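Local coordinates for protein response regulator aspartate phosphatase H (Bacillus subtilis, PDB 3Q15) that dephosphorylates the sporulation phosphotransferase Spo0F and also acts on the competence regulator ComA, helping to keep competence and sporulation apart in time, at residues D136-A141 / Q172-Y177; K250-K255 / P261-G266. All coordinates share one frame; numbering follows the deposited sequence.

The two contacts sample one array of helices with different degrees of burial. Contact 1 lies at the surface, joining the start of helix 137-153 to the loop that follows helix 157-172, around predicted repeat TPR 2. Contact 2 is largely buried and brings together the end of helix 238-255 and the beginning of helix 260-273, where predicted repeat TPR 4 gives way to TPR 5. They share no helix. The nearest atoms of contact 1 and contact 2 are about 20 Å apart. Their chemistry differs accordingly: contact 1 rests on one isoleucine, whose end methyl lies over two aromatic faces, close to another protein chain, whereas contact 2 combines a small buried serine-valine touch with an arginine whose charge is met by a glutamate further along.

Contact 1 of 2, residues D136-A141 / Q172-Y177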
ATOM      1  N   ASP A 136      -0.628 -19.213  14.759  1.00 81.02           N
ATOM      2  CA  ASP A 136      -1.127 -20.005  13.642  1.00 76.67           C
ATOM      3  C   ASP A 136      -0.718 -19.380  12.308  1.00 74.13           C
ATOM      4  O   ASP A 136      -1.181 -18.297  11.946  1.00 62.63           O
ATOM      5  CB  ASP A 136      -2.648 -20.147  13.729  1.00 66.83           C
ATOM      6  CG  ASP A 136      -3.206 -21.103  12.696  1.00 69.48           C
ATOM      7  OD1 ASP A 136      -3.677 -20.636  11.637  1.00 66.90           O
ATOM      8  OD2 ASP A 136      -3.177 -22.325  12.942  1.00 71.01           O
ATOM      9  N   ASP A 137       0.152 -20.074  11.581  1.00 74.37           N
ATOM     10  CA  ASP A 137       0.728 -19.536  10.350  1.00 72.62           C
ATOM     11  C   ASP A 137      -0.267 -19.438   9.194  1.00 69.41           C
ATOM     12  O   ASP A 137      -0.157 -18.547   8.352  1.00 64.17           O
ATOM     13  CB  ASP A 137       1.953 -20.352   9.928  1.00 72.80           C
ATOM     14  CG  ASP A 137       3.118 -20.189  10.883  1.00 79.84           C
ATOM     15  OD1 ASP A 137       3.251 -19.096  11.475  1.00 80.40           O
ATOM     16  OD2 ASP A 137       3.898 -21.151  11.046  1.00 83.60           O
ATOM     17  N   ILE A 138      -1.230 -20.355   9.148  1.00 73.00           N
ATOM     18  CA  ILE A 138      -2.247 -20.333   8.101  1.00 70.37           C
ATOM     19  C   ILE A 138      -3.179 -19.137   8.269  1.00 67.23           C
ATOM     20  O   ILE A 138      -3.575 -18.504   7.289  1.00 61.62           O
ATOM     21  CB  ILE A 138      -3.073 -21.632   8.080  1.00 73.84           C
ATOM     22  CG1 ILE A 138      -2.227 -22.787   7.541  1.00 75.68           C
ATOM     23  CG2 ILE A 138      -4.323 -21.455   7.232  1.00 69.55           C
ATOM     24  CD1 ILE A 138      -1.772 -22.580   6.115  1.00 74.68           C
ATOM     25  N   GLU A 139      -3.519 -18.827   9.515  1.00 58.91           N
ATOM     26  CA  GLU A 139      -4.338 -17.658   9.805  1.00 58.83           C
ATOM     27  C   GLU A 139      -3.649 -16.416   9.250  1.00 55.89           C
ATOM     28  O   GLU A 139      -4.287 -15.567   8.623  1.00 54.37           O
ATOM     29  CB  GLU A 139      -4.574 -17.517  11.312  1.00 62.96           C
ATOM     30  CG  GLU A 139      -5.721 -16.585  11.679  1.00 67.52           C
ATOM     31  CD  GLU A 139      -7.054 -17.061  11.126  1.00 70.32           C
ATOM     32  OE1 GLU A 139      -7.304 -18.284  11.139  1.00 73.33           O
ATOM     33  OE2 GLU A 139      -7.849 -16.211  10.669  1.00 67.84           O
ATOM     34  N   LYS A 140      -2.339 -16.323   9.469  1.00 54.36           N
ATOM     35  CA  LYS A 140      -1.552 -15.213   8.939  1.00 54.70           C
ATOM     36  C   LYS A 140      -1.560 -15.194   7.410  1.00 52.36           C
ATOM     37  O   LYS A 140      -1.751 -14.143   6.799  1.00 47.51           O
ATOM     38  CB  LYS A 140      -0.113 -15.258   9.462  1.00 55.51           C
ATOM     39  CG  LYS A 140       0.013 -15.101  10.976  1.00 61.65           C
ATOM     40  CD  LYS A 140       1.459 -14.825  11.384  1.00 65.89           C
ATOM     41  CE  LYS A 140       1.633 -14.802  12.899  1.00 67.84           C
ATOM     42  NZ  LYS A 140       1.460 -16.153  13.499  1.00 71.75           N
ATOM     43  N   ALA A 141      -1.348 -16.355   6.796  1.00 50.34           N
ATOM     44  CA  ALA A 141      -1.389 -16.458   5.341  1.00 48.63           C
ATOM     45  C   ALA A 141      -2.735 -15.985   4.805  1.00 46.98           C
ATOM     46  O   ALA A 141      -2.807 -15.242   3.823  1.00 45.89           O
ATOM     47  CB  ALA A 141      -1.127 -17.891   4.902  1.00 48.01           C
ATOM     48  N   GLN A 172       3.264 -22.633   0.600  1.00 73.16           N
ATOM     49  CA  GLN A 172       4.217 -23.594   0.062  1.00 78.85           C
ATOM     50  C   GLN A 172       4.832 -24.452   1.167  1.00 85.51           C
ATOM     51  O   GLN A 172       5.277 -25.566   0.911  1.00 86.89           O
ATOM     52  CB  GLN A 172       5.305 -22.887  -0.755  1.00 75.95           C
ATOM     53  CG  GLN A 172       4.798 -22.294  -2.065  1.00 68.86           C
ATOM     54  CD  GLN A 172       5.882 -21.560  -2.834  1.00 71.19           C
ATOM     55  OE1 GLN A 172       6.918 -21.199  -2.275  1.00 75.34           O
ATOM     56  NE2 GLN A 172       5.648 -21.337  -4.125  1.00 66.97           N
ATOM     57  N   ASN A 173       4.845 -23.933   2.392  1.00 88.83           N
ATOM     58  CA  ASN A 173       5.312 -24.704   3.539  1.00 92.87           C
ATOM     59  C   ASN A 173       4.277 -25.729   3.982  1.00 90.54           C
ATOM     60  O   ASN A 173       4.556 -26.593   4.812  1.00 94.76           O
ATOM     61  CB  ASN A 173       5.676 -23.786   4.708  1.00 98.20           C
ATOM     62  CG  ASN A 173       7.091 -23.256   4.614  1.00105.06           C
ATOM     63  OD1 ASN A 173       7.918 -23.795   3.879  1.00110.61           O
ATOM     64  ND2 ASN A 173       7.383 -22.203   5.368  1.00105.75           N
ATOM     65  N   HIS A 174       3.077 -25.621   3.423  1.00 63.95           N
ATOM     66  CA  HIS A 174       1.997 -26.554   3.719  1.00 68.27           C
ATOM     67  C   HIS A 174       1.444 -27.129   2.421  1.00 68.50           C
ATOM     68  O   HIS A 174       0.471 -26.613   1.878  1.00 66.30           O
ATOM     69  CB  HIS A 174       0.883 -25.853   4.497  1.00 68.36           C
ATOM     70  CG  HIS A 174       1.325 -25.300   5.817  1.00 69.00           C
ATOM     71  ND1 HIS A 174       1.831 -24.023   5.954  1.00 63.84           N
ATOM     72  CD2 HIS A 174       1.350 -25.851   7.049  1.00 72.11           C
ATOM     73  CE1 HIS A 174       2.139 -23.813   7.220  1.00 63.64           C
ATOM     74  NE2 HIS A 174       1.859 -24.904   7.908  1.00 71.34           N
ATOM     75  N   PRO A 175       2.066 -28.208   1.927  1.00 70.33           N
ATOM     76  CA  PRO A 175       1.752 -28.833   0.637  1.00 71.53           C
ATOM     77  C   PRO A 175       0.277 -29.185   0.467  1.00 70.50           C
ATOM     78  O   PRO A 175      -0.187 -29.328  -0.664  1.00 69.66           O
ATOM     79  CB  PRO A 175       2.598 -30.105   0.655  1.00 74.39           C
ATOM     80  CG  PRO A 175       3.739 -29.775   1.555  1.00 74.88           C
ATOM     81  CD  PRO A 175       3.162 -28.903   2.622  1.00 72.86           C
ATOM     82  N   LEU A 176      -0.451 -29.325   1.569  1.00 70.24           N
ATOM     83  CA  LEU A 176      -1.868 -29.665   1.491  1.00 69.88           C
ATOM     84  C   LEU A 176      -2.718 -28.476   1.024  1.00 67.91           C
ATOM     85  O   LEU A 176      -3.855 -28.647   0.584  1.00 71.36           O
ATOM     86  CB  LEU A 176      -2.364 -30.192   2.840  1.00 73.09           C
ATOM     87  CG  LEU A 176      -1.656 -31.442   3.383  1.00 79.12           C
ATOM     88  CD1 LEU A 176      -2.142 -31.783   4.784  1.00 83.18           C
ATOM     89  CD2 LEU A 176      -1.838 -32.633   2.449  1.00 79.68           C
ATOM     90  N   TYR A 177      -2.160 -27.275   1.117  1.00 60.67           N
ATOM     91  CA  TYR A 177      -2.872 -26.068   0.704  1.00 56.55           C
ATOM     92  C   TYR A 177      -2.600 -25.720  -0.758  1.00 53.91           C
ATOM     93  O   TYR A 177      -2.232 -24.588  -1.077  1.00 49.79           O
ATOM     94  CB  TYR A 177      -2.506 -24.890   1.609  1.00 57.21           C
ATOM     95  CG  TYR A 177      -3.211 -24.902   2.950  1.00 59.94           C
ATOM     96  CD1 TYR A 177      -2.728 -25.661   4.005  1.00 63.47           C
ATOM     97  CD2 TYR A 177      -4.362 -24.150   3.158  1.00 62.15           C
ATOM     98  CE1 TYR A 177      -3.371 -25.675   5.230  1.00 65.86           C
ATOM     99  CE2 TYR A 177      -5.012 -24.158   4.381  1.00 62.84           C
ATOM    100  CZ  TYR A 177      -4.512 -24.922   5.413  1.00 65.77           C
ATOM    101  OH  TYR A 177      -5.152 -24.934   6.630  1.00 68.58           O
TER
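I138 carries CG1 beside its own backbone N (chi1 -72°), and a further turn at CG1 (chi2 -62°) brings CD1 forward into the angle between the rings of H174 and Y177. The methyl lies over a face of each ring. I138 CD1 stands 3.7 Å from the centroid of the Y177 ring, 15° off its normal, and 4.2 Å from that of H174, making two CH-pi contacts. CG1 and CG2 both lie against the phenol end of the tyrosine, with I138 CG2 3.6 Å from Y177 OH. A type I turn from H174 to Y177, closed by Y177 N donating to H174 O at 2.8 Å, brings the two rings to the same methyl; that carbonyl oxygen also lies in plane at the edge of the tyrosine ring. In this TPR superhelix, helices 137-153 and 157-172 form a hairpin, and the contact folds the loop after the second helix back onto the first turn of the first. With Y177 cut back to an alanine, CG1, CG2 and one side of CD1 of I138 would probably lose the ring they rest on. H174 is steadied by ND1, which hydrogen-bonds to I170 O, while D137 CB approaches the imidazole obliquely, 4.4 Å from H174 CE1. At the helix start, D136 is the N-cap, its OD1 accepting from E139 N, while its OD2 pairs with a basic side chain of another protein chain.

Contact 2 of 2, residues K250-K255 / P261-G266; sequences KVSREK and PKVLFG
R253 NH2 is held by a salt bridge to E286 OE1 on helix 277-290, and at the same nitrogen the guanidinium meets L264, with R253 NH2 3.8 Å from L264 CD2. The methyl comes in obliquely to the flat group, so the touch is van der Waals and the charge is answered by the glutamate. An extended chain from CG to NE lets the arginine reach this far, although its CB does not point at the neighbouring helix. The two side chains cross at about a right angle, and F283 packs against both of them, which places the pair beside helix 277-290. This is a junction between successive TPR units: the last turns of helix 238-255, in predicted repeat TPR 4, meet the first turns of helix 260-273, where predicted repeat TPR 5 begins. Beside this pair, the other touch is between small side chains. S252 and V263 face each other with CA atoms 8.2 Å apart, and S252 OG lies 3.8 Å from V263 CG2. Valine presents that branch because CG1 stands anti to the backbone N (chi1 171°), leaving CG2 beside the N and directed at the serine. The buried hydroxyl is satisfied within its own helix by a hydrogen bond with A248 O, one turn earlier, and can therefore lie against a methyl group.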
ATOM      1  N   LYS A 250     -11.559 -27.715 -24.622  1.00 67.39           N
ATOM      2  CA  LYS A 250     -11.751 -29.158 -24.523  1.00 69.08           C
ATOM      3  C   LYS A 250     -12.126 -29.571 -23.107  1.00 70.05           C
ATOM      4  O   LYS A 250     -13.179 -30.166 -22.885  1.00 74.26           O
ATOM      5  CB  LYS A 250     -10.491 -29.907 -24.966  1.00 72.43           C
ATOM      6  CG  LYS A 250     -10.592 -31.427 -24.854  1.00 75.87           C
ATOM      7  CD  LYS A 250      -9.298 -32.108 -25.292  1.00 78.91           C
ATOM      8  CE  LYS A 250      -9.389 -33.619 -25.158  1.00 81.78           C
ATOM      9  NZ  LYS A 250      -8.129 -34.290 -25.582  1.00 87.38           N
ATOM     10  N   VAL A 251     -11.259 -29.255 -22.150  1.00 67.33           N
ATOM     11  CA  VAL A 251     -11.505 -29.614 -20.759  1.00 67.84           C
ATOM     12  C   VAL A 251     -12.811 -28.998 -20.255  1.00 67.88           C
ATOM     13  O   VAL A 251     -13.490 -29.572 -19.403  1.00 69.11           O
ATOM     14  CB  VAL A 251     -10.321 -29.213 -19.850  1.00 68.41           C
ATOM     15  CG1 VAL A 251      -9.996 -27.742 -20.018  1.00 69.88           C
ATOM     16  CG2 VAL A 251     -10.622 -29.541 -18.395  1.00 68.54           C
ATOM     17  N   SER A 252     -13.163 -27.837 -20.801  1.00 65.83           N
ATOM     18  CA  SER A 252     -14.413 -27.168 -20.456  1.00 64.81           C
ATOM     19  C   SER A 252     -15.631 -27.955 -20.940  1.00 67.88           C
ATOM     20  O   SER A 252     -16.467 -28.368 -20.139  1.00 72.19           O
ATOM     21  CB  SER A 252     -14.445 -25.751 -21.035  1.00 61.49           C
ATOM     22  OG  SER A 252     -13.541 -24.895 -20.356  1.00 59.11           O
ATOM     23  N   ARG A 253     -15.725 -28.156 -22.253  1.00 65.06           N
ATOM     24  CA  ARG A 253     -16.843 -28.890 -22.842  1.00 65.21           C
ATOM     25  C   ARG A 253     -17.045 -30.259 -22.194  1.00 68.33           C
ATOM     26  O   ARG A 253     -18.168 -30.761 -22.118  1.00 68.26           O
ATOM     27  CB  ARG A 253     -16.641 -29.072 -24.350  1.00 64.84           C
ATOM     28  CG  ARG A 253     -16.549 -27.781 -25.149  1.00 65.07           C
ATOM     29  CD  ARG A 253     -16.694 -28.055 -26.641  1.00 68.29           C
ATOM     30  NE  ARG A 253     -16.646 -26.835 -27.444  1.00 69.46           N
ATOM     31  CZ  ARG A 253     -15.569 -26.415 -28.102  1.00 69.55           C
ATOM     32  NH1 ARG A 253     -14.447 -27.117 -28.056  1.00 72.09           N
ATOM     33  NH2 ARG A 253     -15.617 -25.295 -28.807  1.00 63.95           N
ATOM     34  N   GLU A 254     -15.954 -30.859 -21.730  1.00 68.30           N
ATOM     35  CA  GLU A 254     -15.997 -32.231 -21.233  1.00 73.67           C
ATOM     36  C   GLU A 254     -16.240 -32.341 -19.729  1.00 72.52           C
ATOM     37  O   GLU A 254     -16.833 -33.317 -19.270  1.00 70.64           O
ATOM     38  CB  GLU A 254     -14.722 -32.993 -21.621  1.00 77.90           C
ATOM     39  CG  GLU A 254     -14.537 -33.169 -23.124  1.00 81.42           C
ATOM     40  CD  GLU A 254     -13.358 -34.063 -23.476  1.00 86.48           C
ATOM     41  OE1 GLU A 254     -12.785 -34.691 -22.557  1.00 88.66           O
ATOM     42  OE2 GLU A 254     -13.004 -34.140 -24.673  1.00 85.89           O
ATOM     43  N   LYS A 255     -15.792 -31.349 -18.964  1.00 73.26           N
ATOM     44  CA  LYS A 255     -15.878 -31.438 -17.507  1.00 73.90           C
ATOM     45  C   LYS A 255     -16.297 -30.153 -16.786  1.00 72.13           C
ATOM     46  O   LYS A 255     -16.826 -30.215 -15.676  1.00 75.75           O
ATOM     47  CB  LYS A 255     -14.563 -31.963 -16.925  1.00 76.22           C
ATOM     48  CG  LYS A 255     -14.237 -33.391 -17.335  1.00 79.91           C
ATOM     49  CD  LYS A 255     -13.011 -33.909 -16.610  1.00 82.02           C
ATOM     50  CE  LYS A 255     -12.733 -35.360 -16.966  1.00 85.06           C
ATOM     51  NZ  LYS A 255     -11.591 -35.909 -16.183  1.00 85.75           N
ATOM     52  N   PRO A 261     -18.330 -19.873 -21.951  1.00 50.48           N
ATOM     53  CA  PRO A 261     -18.525 -18.506 -22.450  1.00 49.86           C
ATOM     54  C   PRO A 261     -17.237 -17.689 -22.404  1.00 50.81           C
ATOM     55  O   PRO A 261     -16.870 -17.069 -23.400  1.00 52.75           O
ATOM     56  CB  PRO A 261     -19.564 -17.924 -21.484  1.00 47.51           C
ATOM     57  CG  PRO A 261     -20.336 -19.109 -21.009  1.00 47.37           C
ATOM     58  CD  PRO A 261     -19.321 -20.228 -20.917  1.00 50.31           C
ATOM     59  N   LYS A 262     -16.556 -17.696 -21.264  1.00 49.43           N
ATOM     60  CA  LYS A 262     -15.316 -16.944 -21.122  1.00 51.01           C
ATOM     61  C   LYS A 262     -14.222 -17.495 -22.030  1.00 51.39           C
ATOM     62  O   LYS A 262     -13.465 -16.736 -22.633  1.00 52.16           O
ATOM     63  CB  LYS A 262     -14.851 -16.942 -19.666  1.00 57.05           C
ATOM     64  CG  LYS A 262     -13.498 -16.284 -19.451  1.00 62.89           C
ATOM     65  CD  LYS A 262     -13.288 -15.901 -17.993  1.00 66.51           C
ATOM     66  CE  LYS A 262     -13.539 -17.075 -17.069  1.00 71.69           C
ATOM     67  NZ  LYS A 262     -13.401 -16.673 -15.642  1.00 74.73           N
ATOM     68  N   VAL A 263     -14.144 -18.819 -22.127  1.00 49.07           N
ATOM     69  CA  VAL A 263     -13.163 -19.462 -22.994  1.00 48.12           C
ATOM     70  C   VAL A 263     -13.418 -19.133 -24.466  1.00 46.87           C
ATOM     71  O   VAL A 263     -12.493 -18.798 -25.202  1.00 49.53           O
ATOM     72  CB  VAL A 263     -13.145 -20.995 -22.800  1.00 47.34           C
ATOM     73  CG1 VAL A 263     -12.281 -21.660 -23.860  1.00 50.30           C
ATOM     74  CG2 VAL A 263     -12.650 -21.347 -21.410  1.00 40.94           C
ATOM     75  N   LEU A 264     -14.673 -19.221 -24.893  1.00 45.96           N
ATOM     76  CA  LEU A 264     -15.011 -18.958 -26.289  1.00 48.86           C
ATOM     77  C   LEU A 264     -14.877 -17.482 -26.683  1.00 46.70           C
ATOM     78  O   LEU A 264     -14.685 -17.164 -27.856  1.00 47.21           O
ATOM     79  CB  LEU A 264     -16.413 -19.481 -26.612  1.00 52.99           C
ATOM     80  CG  LEU A 264     -16.569 -21.003 -26.549  1.00 55.88           C
ATOM     81  CD1 LEU A 264     -18.004 -21.425 -26.833  1.00 56.73           C
ATOM     82  CD2 LEU A 264     -15.611 -21.675 -27.518  1.00 55.27           C
ATOM     83  N   PHE A 265     -14.975 -16.579 -25.713  1.00 45.08           N
ATOM     84  CA  PHE A 265     -14.800 -15.162 -26.015  1.00 43.25           C
ATOM     85  C   PHE A 265     -13.330 -14.825 -26.254  1.00 45.06           C
ATOM     86  O   PHE A 265     -13.002 -14.045 -27.147  1.00 43.67           O
ATOM     87  CB  PHE A 265     -15.373 -14.269 -24.913  1.00 42.73           C
ATOM     88  CG  PHE A 265     -15.025 -12.816 -25.082  1.00 44.07           C
ATOM     89  CD1 PHE A 265     -15.731 -12.022 -25.968  1.00 42.89           C
ATOM     90  CD2 PHE A 265     -13.980 -12.249 -24.370  1.00 48.07           C
ATOM     91  CE1 PHE A 265     -15.410 -10.691 -26.141  1.00 44.80           C
ATOM     92  CE2 PHE A 265     -13.656 -10.911 -24.536  1.00 47.23           C
ATOM     93  CZ  PHE A 265     -14.373 -10.133 -25.425  1.00 46.97           C
ATOM     94  N   GLY A 266     -12.450 -15.409 -25.447  1.00 45.45           N
ATOM     95  CA  GLY A 266     -11.022 -15.230 -25.631  1.00 44.42           C
ATOM     96  C   GLY A 266     -10.593 -15.784 -26.974  1.00 45.02           C
ATOM     97  O   GLY A 266      -9.890 -15.126 -27.741  1.00 44.90           O
TER